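Local coordinates for protein immunomodulatory active chitinase (PDB 6G9C) that probably hydrolyses chitin as a family 18 glycoside hydrolase secreted by the parasite Trichuris suis, and has immunomodulatory activity, at residues Tyr38-Ala43 with Phe66-Lys71. Sequence-based numbering, arbitrary orientation.
Sequences YFTNWA and FYAFAK
Tyr38 and Phe66 face each other at the start of a parallel pairing between two neighbouring strands of the family 18 TIM barrel. Their rings form an offset stack, with planes 22° apart, and the CB of Phe66 sits over one face of the tyrosine, 3.4 Å from CE2, in a CH-pi contact. The edge of the same Tyr38 ring meets the methyl of Ala68. On the other side of the sheet, Phe39 and Tyr67 run alongside each other, each with CG anti to its backbone N (chi1 175° and -166°), which brings CE1 of Phe39 to 3.4 Å from CE2 of Tyr67.

Between these two layers the backbone forms a parallel ladder, in which Phe39 N donates to Phe66 O, Ala68 N to Phe39 O and Asn41 N to Ala68 O, all at 2.8 to 2.9 Å. Beyond Thr40 the first strand leaves the sheet in a type I turn, yet Asn41 keeps hold of its neighbour: its ND2 gives a weak bond to Phe69 O, 3.1 Å away, while its CB lies against Tyr67 OH. Within the turn, Trp42 brings CH2 to 3.9 Å from CE2 of Phe69, which lies at the edge of the indole. Phe69 follows a cis peptide bond, and its ring folds back over the methyl of Ala68.

Further out, Trp368 from strand 364-368 packs against Tyr38, Ala68, Phe69 and Trp42. Asp85 takes the hydroxyl of Tyr67, and Tyr67 and Asn41 pack against helix 85-94. The hydroxyl of Tyr38 bonds to Asp149 and Asn216, and Asp149 lies in the DxxDxDxE motif characteristic of catalytic family 18 enzymes. The pairing thus exemplifies how alternation along parallel strands sorts chemistry by face: Phe39 and Tyr67 share one, while on the other the stack with Phe66 and two hydroxyl bonds together restrict how the Tyr38 ring can lie.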
ATOM      1  N   TYR A  38      -4.767  -8.646  16.996  1.00 22.90           N
ATOM      2  CA  TYR A  38      -5.252  -7.300  17.284  1.00 25.02           C
ATOM      3  C   TYR A  38      -4.095  -6.355  17.610  1.00 31.38           C
ATOM      4  O   TYR A  38      -3.272  -6.633  18.492  1.00 29.52           O
ATOM      5  CB  TYR A  38      -6.244  -7.304  18.437  1.00 20.51           C
ATOM      6  CG  TYR A  38      -7.643  -7.700  18.009  1.00 21.55           C
ATOM      7  CD1 TYR A  38      -7.976  -9.037  17.833  1.00 23.07           C
ATOM      8  CD2 TYR A  38      -8.609  -6.737  17.733  1.00 23.08           C
ATOM      9  CE1 TYR A  38      -9.265  -9.406  17.414  1.00 23.73           C
ATOM     10  CE2 TYR A  38      -9.902  -7.100  17.329  1.00 25.67           C
ATOM     11  CZ  TYR A  38     -10.208  -8.441  17.159  1.00 26.17           C
ATOM     12  OH  TYR A  38     -11.471  -8.850  16.746  1.00 24.55           O
ATOM     13  N   PHE A  39      -4.037  -5.250  16.870  1.00 25.35           N
ATOM     14  CA  PHE A  39      -3.255  -4.069  17.208  1.00 26.89           C
ATOM     15  C   PHE A  39      -4.129  -3.126  18.030  1.00 25.68           C
ATOM     16  O   PHE A  39      -5.332  -3.007  17.763  1.00 27.69           O
ATOM     17  CB  PHE A  39      -2.792  -3.392  15.909  1.00 25.97           C
ATOM     18  CG  PHE A  39      -2.061  -2.092  16.113  1.00 32.71           C
ATOM     19  CD1 PHE A  39      -2.751  -0.891  16.204  1.00 33.11           C
ATOM     20  CD2 PHE A  39      -0.676  -2.079  16.194  1.00 28.59           C
ATOM     21  CE1 PHE A  39      -2.076   0.298  16.388  1.00 35.19           C
ATOM     22  CE2 PHE A  39       0.008  -0.889  16.381  1.00 28.70           C
ATOM     23  CZ  PHE A  39      -0.684   0.292  16.481  1.00 29.95           C
ATOM     24  N   THR A  40      -3.539  -2.449  19.025  1.00 25.29           N
ATOM     25  CA  THR A  40      -4.290  -1.507  19.856  1.00 27.94           C
ATOM     26  C   THR A  40      -3.649  -0.124  19.809  1.00 29.77           C
ATOM     27  O   THR A  40      -2.435   0.013  20.009  1.00 29.63           O
ATOM     28  CB  THR A  40      -4.421  -1.974  21.321  1.00 30.48           C
ATOM     29  OG1 THR A  40      -3.137  -1.953  21.966  1.00 29.13           O
ATOM     30  CG2 THR A  40      -5.018  -3.383  21.401  1.00 29.63           C
ATOM     31  N   ASN A  41      -4.473   0.907  19.584  1.00 27.74           N
ATOM     32  CA  ASN A  41      -3.927   2.246  19.376  1.00 31.15           C
ATOM     33  C   ASN A  41      -3.646   2.998  20.687  1.00 30.50           C
ATOM     34  O   ASN A  41      -3.314   4.194  20.642  1.00 34.85           O
ATOM     35  CB  ASN A  41      -4.844   3.070  18.439  1.00 30.63           C
ATOM     36  CG  ASN A  41      -6.255   3.238  18.965  1.00 30.83           C
ATOM     37  OD1 ASN A  41      -6.567   2.831  20.077  1.00 30.75           O
ATOM     38  ND2 ASN A  41      -7.128   3.861  18.155  1.00 33.92           N
ATOM     39  N   TRP A  42      -3.719   2.333  21.847  1.00 33.87           N
ATOM     40  CA  TRP A  42      -3.242   2.927  23.090  1.00 35.86           C
ATOM     41  C   TRP A  42      -1.940   2.302  23.594  1.00 37.08           C
ATOM     42  O   TRP A  42      -1.377   2.791  24.583  1.00 35.31           O
ATOM     43  CB  TRP A  42      -4.317   2.839  24.186  1.00 29.86           C
ATOM     44  CG  TRP A  42      -4.741   1.440  24.536  1.00 28.66           C
ATOM     45  CD1 TRP A  42      -4.250   0.661  25.554  1.00 34.17           C
ATOM     46  CD2 TRP A  42      -5.773   0.665  23.897  1.00 30.33           C
ATOM     47  NE1 TRP A  42      -4.903  -0.558  25.570  1.00 32.59           N
ATOM     48  CE2 TRP A  42      -5.832  -0.582  24.559  1.00 32.39           C
ATOM     49  CE3 TRP A  42      -6.638   0.900  22.819  1.00 33.70           C
ATOM     50  CZ2 TRP A  42      -6.733  -1.593  24.178  1.00 28.72           C
ATOM     51  CZ3 TRP A  42      -7.536  -0.101  22.442  1.00 31.13           C
ATOM     52  CH2 TRP A  42      -7.576  -1.328  23.120  1.00 30.90           C
ATOM     53  N   ALA A  43      -1.439   1.247  22.939  1.00 34.35           N
ATOM     54  CA  ALA A  43      -0.164   0.653  23.351  1.00 31.54           C
ATOM     55  C   ALA A  43       1.014   1.586  23.099  1.00 35.06           C
ATOM     56  O   ALA A  43       2.085   1.398  23.705  1.00 34.24           O
ATOM     57  CB  ALA A  43       0.040  -0.684  22.632  1.00 26.53           C
ATOM     58  N   PHE A  66      -6.228  -6.730  13.086  1.00 25.69           N
ATOM     59  CA  PHE A  66      -7.451  -6.013  13.442  1.00 26.84           C
ATOM     60  C   PHE A  66      -7.048  -4.771  14.226  1.00 30.05           C
ATOM     61  O   PHE A  66      -6.346  -4.871  15.240  1.00 28.42           O
ATOM     62  CB  PHE A  66      -8.395  -6.894  14.263  1.00 22.36           C
ATOM     63  CG  PHE A  66      -8.816  -8.140  13.547  1.00 26.60           C
ATOM     64  CD1 PHE A  66      -8.033  -9.284  13.602  1.00 26.76           C
ATOM     65  CD2 PHE A  66      -9.980  -8.163  12.791  1.00 27.70           C
ATOM     66  CE1 PHE A  66      -8.396 -10.428  12.921  1.00 25.96           C
ATOM     67  CE2 PHE A  66     -10.358  -9.310  12.111  1.00 27.40           C
ATOM     68  CZ  PHE A  66      -9.556 -10.439  12.169  1.00 24.33           C
ATOM     69  N   TYR A  67      -7.468  -3.602  13.743  1.00 25.89           N
ATOM     70  CA  TYR A  67      -7.057  -2.333  14.338  1.00 28.37           C
ATOM     71  C   TYR A  67      -8.093  -1.896  15.372  1.00 26.36           C
ATOM     72  O   TYR A  67      -9.196  -1.463  15.011  1.00 24.85           O
ATOM     73  CB  TYR A  67      -6.869  -1.280  13.252  1.00 26.55           C
ATOM     74  CG  TYR A  67      -6.138  -0.056  13.736  1.00 29.53           C
ATOM     75  CD1 TYR A  67      -6.773   0.876  14.555  1.00 29.24           C
ATOM     76  CD2 TYR A  67      -4.794   0.163  13.406  1.00 30.48           C
ATOM     77  CE1 TYR A  67      -6.113   1.996  15.013  1.00 30.58           C
ATOM     78  CE2 TYR A  67      -4.125   1.289  13.864  1.00 35.59           C
ATOM     79  CZ  TYR A  67      -4.790   2.196  14.670  1.00 33.25           C
ATOM     80  OH  TYR A  67      -4.144   3.316  15.128  1.00 36.79           O
ATOM     81  N   ALA A  68      -7.736  -1.995  16.657  1.00 24.54           N
ATOM     82  CA  ALA A  68      -8.613  -1.574  17.750  1.00 27.69           C
ATOM     83  C   ALA A  68      -8.160  -0.220  18.291  1.00 30.02           C
ATOM     84  O   ALA A  68      -7.004  -0.082  18.707  1.00 32.49           O
ATOM     85  CB  ALA A  68      -8.613  -2.622  18.866  1.00 26.08           C
ATOM     86  N   PHE A  69      -9.053   0.786  18.310  1.00 27.00           N
ATOM     87  CA  PHE A  69     -10.427   0.799  17.768  1.00 28.88           C
ATOM     88  C   PHE A  69     -10.680   2.118  17.047  1.00 30.01           C
ATOM     89  O   PHE A  69     -10.052   3.135  17.356  1.00 32.55           O
ATOM     90  CB  PHE A  69     -11.490   0.699  18.866  1.00 29.07           C
ATOM     91  CG  PHE A  69     -11.530  -0.615  19.586  1.00 29.17           C
ATOM     92  CD1 PHE A  69     -12.075  -1.735  18.981  1.00 23.65           C
ATOM     93  CD2 PHE A  69     -11.067  -0.709  20.897  1.00 28.50           C
ATOM     94  CE1 PHE A  69     -12.131  -2.950  19.662  1.00 24.98           C
ATOM     95  CE2 PHE A  69     -11.112  -1.916  21.589  1.00 28.33           C
ATOM     96  CZ  PHE A  69     -11.644  -3.041  20.962  1.00 27.59           C
ATOM     97  N   ALA A  70     -11.655   2.136  16.138  1.00 28.59           N
ATOM     98  CA  ALA A  70     -12.218   3.399  15.696  1.00 34.57           C
ATOM     99  C   ALA A  70     -13.244   3.885  16.722  1.00 37.37           C
ATOM    100  O   ALA A  70     -13.529   3.218  17.720  1.00 35.17           O
ATOM    101  CB  ALA A  70     -12.853   3.256  14.311  1.00 31.48           C
ATOM    102  N   LYS A  71     -13.823   5.055  16.453  1.00 36.16           N
ATOM    103  CA  LYS A  71     -14.771   5.709  17.345  1.00 35.33           C
ATOM    104  C   LYS A  71     -16.129   5.797  16.661  1.00 36.80           C
ATOM    105  O   LYS A  71     -16.212   6.236  15.508  1.00 36.71           O
ATOM    106  CB  LYS A  71     -14.264   7.110  17.715  1.00 37.25           C
ATOM    107  CG  LYS A  71     -15.295   8.050  18.288  1.00 51.17           C
ATOM    108  CD  LYS A  71     -15.520   7.797  19.759  1.00 62.44           C
ATOM    109  CE  LYS A  71     -16.021   9.052  20.449  1.00 73.65           C
ATOM    110  NZ  LYS A  71     -16.262   8.813  21.899  1.00 76.74           N
TER